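MutT related protein (Methanosarcina mazei, PDB 3GRN) is a MutT-type Nudix protein that probably hydrolyses a diphosphate linkage in a nucleoside diphosphate derivative. Local coordinates at the interface of chains A and B. Sequence-based numbering; all coordinates share one arbitrary frame. Chains: chain A/B, MutT related protein.

Contact 1: the interface of chains A and B. Residues chain A 57, 61; chain B 31-35, 37.
A:Glu61 meets the backbone of the B:Asn34–B:Ala35 turn with its carboxylate, a worked example of an acidic side chain received by a main-chain N-H of a neighbouring chain. The tightly packed part is the direct meeting of carboxylate and loop backbone. A:Glu61 OE2 accepts a nearly straight hydrogen bond from B:Ala35 N (2.9 Å, 160° at the hydrogen) through its syn lone pair, the one on the side of OE1. B:Asn34 N lies almost as near, but its N-H points elsewhere and makes no bond. One helical turn earlier, A:Arg57 sets its CD against the methyl CB of B:Ala35 at 3.8 Å; the bend at chi3 (52°) turns the guanidinium away from that methyl, with NH1 weakly bonded to water 1. A:Glu61 itself leaves the helix with CG anti to the carbonyl carbon (chi1 -65°) and continues extended, which carries the carboxylate across to the loop.

The flanks are looser and watery: water 1 beside OE1, water 2 beside OE2. Water 1 joins A:Glu61 OE1 (2.6 Å), B:Ala35 O and the ammonium NZ of B:Lys37 (2.7 Å). The direct salt bridge from B:Lys37 NZ to A:Glu61 OE1 is long, 3.7 Å, and this lysine is poorly ordered. Water 2 bonds A:Glu61 OE2 and lies 2.8 Å from the carbonyl B:Ser31 O. An alanine in place of A:Glu61 would probably leave B:Ala35 N without its acceptor and the B:Lys37 ammonium without its nearby carboxylate, with both waters less firmly held.

In the Nudix box, A:Arg57 is the arginine of REUXEE and A:Glu61 the first of its paired glutamates, a metal-binding position in the family. Here the partner's loop engages that carboxylate, possibly an effect of the crystal.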
loop_
_atom_site.group_PDB
_atom_site.type_symbol
_atom_site.label_atom_id
_atom_site.label_comp_id
_atom_site.label_asym_id
_atom_site.label_seq_id
_atom_site.Cartn_x
_atom_site.Cartn_y
_atom_site.Cartn_z
ATOM N N ARG A 57 -10.663 1.311 4.793
ATOM C CA ARG A 57 -9.395 0.561 4.751
ATOM C C ARG A 57 -8.252 1.472 4.339
ATOM O O ARG A 57 -7.226 1.517 5.002
ATOM C CB ARG A 57 -9.508 -0.603 3.762
ATOM C CG ARG A 57 -8.202 -1.374 3.579
ATOM C CD ARG A 57 -8.290 -2.426 2.470
ATOM N NE ARG A 57 -8.783 -1.913 1.182
ATOM C CZ ARG A 57 -8.067 -1.289 0.259
ATOM N NH1 ARG A 57 -6.773 -1.015 0.433
ATOM N NH2 ARG A 57 -8.671 -0.909 -0.864
ATOM N N GLU A 61 -5.078 2.732 6.752
ATOM C CA GLU A 61 -3.701 2.363 6.428
ATOM C C GLU A 61 -2.822 3.564 6.155
ATOM O O GLU A 61 -1.638 3.531 6.449
ATOM C CB GLU A 61 -3.654 1.394 5.247
ATOM C CG GLU A 61 -4.306 0.074 5.565
ATOM C CD GLU A 61 -4.054 -0.986 4.508
ATOM O OE1 GLU A 61 -3.434 -0.665 3.456
ATOM O OE2 GLU A 61 -4.494 -2.136 4.744
ATOM N N SER B 31 -6.728 -8.271 6.825
ATOM C CA SER B 31 -5.437 -7.900 7.400
ATOM C C SER B 31 -5.431 -6.452 7.884
ATOM O O SER B 31 -5.982 -5.553 7.237
ATOM C CB SER B 31 -4.314 -8.085 6.373
ATOM O OG SER B 31 -4.359 -9.374 5.781
ATOM N N ARG B 32 -4.781 -6.245 9.022
ATOM C CA ARG B 32 -4.635 -4.924 9.624
ATOM C C ARG B 32 -3.681 -4.007 8.833
ATOM O O ARG B 32 -3.839 -2.787 8.838
ATOM C CB ARG B 32 -4.161 -5.094 11.070
ATOM C CG ARG B 32 -4.188 -3.839 11.904
ATOM C CD ARG B 32 -3.446 -4.061 13.211
ATOM N NE ARG B 32 -3.523 -2.910 14.111
ATOM C CZ ARG B 32 -4.564 -2.631 14.898
ATOM N NH1 ARG B 32 -5.639 -3.414 14.903
ATOM N NH2 ARG B 32 -4.532 -1.560 15.682
ATOM N N THR B 33 -2.694 -4.595 8.155
ATOM C CA THR B 33 -1.733 -3.828 7.357
ATOM C C THR B 33 -1.748 -4.337 5.918
ATOM O O THR B 33 -1.840 -5.555 5.678
ATOM C CB THR B 33 -0.277 -3.925 7.921
ATOM O OG1 THR B 33 0.238 -5.249 7.721
ATOM C CG2 THR B 33 -0.233 -3.604 9.414
ATOM N N ASN B 34 -1.679 -3.410 4.964
ATOM C CA ASN B 34 -1.561 -3.738 3.524
ATOM C C ASN B 34 -2.574 -4.768 3.051
ATOM O O ASN B 34 -2.239 -5.657 2.256
ATOM C CB ASN B 34 -0.140 -4.239 3.175
ATOM C CG ASN B 34 0.890 -3.120 3.099
ATOM O OD1 ASN B 34 1.940 -3.188 3.746
ATOM N ND2 ASN B 34 0.610 -2.101 2.289
ATOM N N ALA B 35 -3.813 -4.647 3.540
ATOM C CA ALA B 35 -4.867 -5.590 3.205
ATOM C C ALA B 35 -5.057 -5.656 1.682
ATOM O O ALA B 35 -5.030 -4.646 0.995
ATOM C CB ALA B 35 -6.161 -5.203 3.903
ATOM N N LYS B 37 -3.003 -6.491 -0.666
ATOM C CA LYS B 37 -1.806 -6.244 -1.486
ATOM C C LYS B 37 -0.899 -7.484 -1.651
ATOM O O LYS B 37 -0.923 -8.384 -0.812
ATOM C CB LYS B 37 -0.995 -5.087 -0.898
ATOM C CG LYS B 37 -1.751 -3.759 -0.850
ATOM C CD LYS B 37 -0.791 -2.578 -0.955
ATOM C CE LYS B 37 -1.525 -1.269 -1.267
ATOM N NZ LYS B 37 -2.330 -0.757 -0.113
HETATM O O HOH W 1 -4.180 -2.039 1.434
HETATM O O HOH W 2 -6.209 -2.760 6.735
#

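Contact 2: the interface of chains A and B. Residues chain A 103; chain B 34, 37, 78-80, 123-125.
The phenol ring of A:Tyr103 stands across the ring of B:Tyr125 almost perpendicularly, the planes 86° apart, which makes the pair a plain example of edge-to-face packing between subunits. CE2 on the edge of B:Tyr125 lies over the centre of one A:Tyr103 face, and its closest approach is 3.6 Å to A:Tyr103 CZ. The B:Tyr125 ring is itself held from both faces: B:Pro123 CB sits over one, towards the rim, and B:Phe78 CG over the centre of the other, so the edge it offers is well fixed.

Polar groups pin the opposite ends of A:Tyr103. The hydroxyl A:Tyr103 OH receives a bent hydrogen bond from B:Asn34 ND2 (2.9 Å, 137° at the hydrogen). The two side chains arrive from opposite directions, and OH is tilted somewhat out of the amide plane. B:Tyr125 OH donates a weak bond to B:Asn34 OD1 (3.2 Å), which may help to orient that amide. At the backbone end, A:Tyr103 N donates to B:Glu79 O at 2.8 Å, from above the carbonyl plane. With chi1 at 65°, CG lies between the backbone N and the carbonyl carbon, and the ring thereby reaches inward past B:Glu79 O, which lies at its edge.

In the fold, A:Tyr103 projects from a loop just ahead of strand 105-105. Its receiving site on B is built from the end of strand 72-79, the first turn of helix 124-138 and the loop bearing B:Asn34.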
loop_
_atom_site.group_PDB
_atom_site.type_symbol
_atom_site.label_atom_id
_atom_site.label_comp_id
_atom_site.label_asym_id
_atom_site.label_seq_id
_atom_site.Cartn_x
_atom_site.Cartn_y
_atom_site.Cartn_z
ATOM N N TYR A 103 4.570 4.455 4.536
ATOM C CA TYR A 103 5.540 4.591 3.436
ATOM C C TYR A 103 4.984 5.345 2.231
ATOM O O TYR A 103 5.756 5.888 1.440
ATOM C CB TYR A 103 6.018 3.200 2.969
ATOM C CG TYR A 103 4.956 2.314 2.339
ATOM C CD1 TYR A 103 4.861 2.181 0.935
ATOM C CD2 TYR A 103 4.101 1.542 3.127
ATOM C CE1 TYR A 103 3.909 1.335 0.348
ATOM C CE2 TYR A 103 3.143 0.687 2.546
ATOM C CZ TYR A 103 3.048 0.597 1.160
ATOM O OH TYR A 103 2.102 -0.240 0.588
ATOM N N ASN B 34 -1.679 -3.410 4.964
ATOM C CA ASN B 34 -1.561 -3.738 3.524
ATOM C C ASN B 34 -2.574 -4.768 3.051
ATOM O O ASN B 34 -2.239 -5.657 2.256
ATOM C CB ASN B 34 -0.140 -4.239 3.175
ATOM C CG ASN B 34 0.890 -3.120 3.099
ATOM O OD1 ASN B 34 1.940 -3.188 3.746
ATOM N ND2 ASN B 34 0.610 -2.101 2.289
ATOM N N LYS B 37 -3.003 -6.491 -0.666
ATOM C CA LYS B 37 -1.806 -6.244 -1.486
ATOM C C LYS B 37 -0.899 -7.484 -1.651
ATOM O O LYS B 37 -0.923 -8.384 -0.812
ATOM C CB LYS B 37 -0.995 -5.087 -0.898
ATOM C CG LYS B 37 -1.751 -3.759 -0.850
ATOM C CD LYS B 37 -0.791 -2.578 -0.955
ATOM C CE LYS B 37 -1.525 -1.269 -1.267
ATOM N NZ LYS B 37 -2.330 -0.757 -0.113
ATOM N N PHE B 78 10.520 -0.202 5.872
ATOM C CA PHE B 78 9.342 0.584 5.479
ATOM C C PHE B 78 8.507 0.966 6.672
ATOM O O PHE B 78 8.494 0.261 7.710
ATOM C CB PHE B 78 8.479 -0.129 4.435
ATOM C CG PHE B 78 8.013 -1.488 4.845
ATOM C CD1 PHE B 78 6.762 -1.673 5.410
ATOM C CD2 PHE B 78 8.850 -2.617 4.647
ATOM C CE1 PHE B 78 6.323 -2.940 5.775
ATOM C CE2 PHE B 78 8.423 -3.890 4.996
ATOM C CZ PHE B 78 7.163 -4.061 5.573
ATOM N N GLU B 79 7.821 2.090 6.509
ATOM C CA GLU B 79 7.022 2.647 7.573
ATOM C C GLU B 79 5.552 2.263 7.377
ATOM O O GLU B 79 5.011 2.348 6.266
ATOM C CB GLU B 79 7.213 4.168 7.605
ATOM C CG GLU B 79 6.416 4.865 8.721
ATOM C CD GLU B 79 6.764 6.336 8.893
ATOM O OE1 GLU B 79 7.328 6.938 7.959
ATOM O OE2 GLU B 79 6.461 6.896 9.969
ATOM N N LEU B 80 4.900 1.861 8.459
ATOM C CA LEU B 80 3.457 1.644 8.422
ATOM C C LEU B 80 2.872 2.635 9.404
ATOM O O LEU B 80 3.618 3.309 10.125
ATOM C CB LEU B 80 3.113 0.223 8.825
ATOM C CG LEU B 80 3.641 -0.907 7.933
ATOM C CD1 LEU B 80 3.296 -2.255 8.548
ATOM C CD2 LEU B 80 3.083 -0.772 6.521
ATOM N N PRO B 123 4.103 -3.464 -3.407
ATOM C CA PRO B 123 4.469 -2.205 -2.782
ATOM C C PRO B 123 5.864 -1.735 -3.150
ATOM O O PRO B 123 6.770 -2.565 -3.349
ATOM C CB PRO B 123 4.407 -2.534 -1.289
ATOM C CG PRO B 123 3.458 -3.641 -1.189
ATOM C CD PRO B 123 3.720 -4.470 -2.398
ATOM N N ALA B 124 6.030 -0.411 -3.209
ATOM C CA ALA B 124 7.264 0.234 -3.673
ATOM C C ALA B 124 8.544 -0.271 -3.030
ATOM O O ALA B 124 9.543 -0.432 -3.715
ATOM C CB ALA B 124 7.171 1.759 -3.535
ATOM N N TYR B 125 8.501 -0.535 -1.722
ATOM C CA TYR B 125 9.693 -0.993 -1.023
ATOM C C TYR B 125 10.125 -2.386 -1.491
ATOM O O TYR B 125 11.321 -2.683 -1.489
ATOM C CB TYR B 125 9.509 -0.934 0.493
ATOM C CG TYR B 125 8.260 -1.600 1.000
ATOM C CD1 TYR B 125 8.240 -2.959 1.261
ATOM C CD2 TYR B 125 7.096 -0.867 1.234
ATOM C CE1 TYR B 125 7.102 -3.580 1.733
ATOM C CE2 TYR B 125 5.947 -1.481 1.716
ATOM C CZ TYR B 125 5.952 -2.850 1.938
ATOM O OH TYR B 125 4.838 -3.508 2.420
#

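Contact 1 and contact 2 are neighbouring patches of one interface, the centres of their C-alpha atoms about 10 Å apart. B:Asn34 and B:Lys37 belong to both, so the loop that bears them joins the two: in contact 1 it faces helix 51-63 of chain A, in contact 2 a loop tyrosine of the same chain. A shift of this B loop would therefore probably disturb both patches together. Because the interface is not an exact two-fold, the same protein surface need not be used equally by both copies, and the structure alone does not show whether this dimer forms in solution.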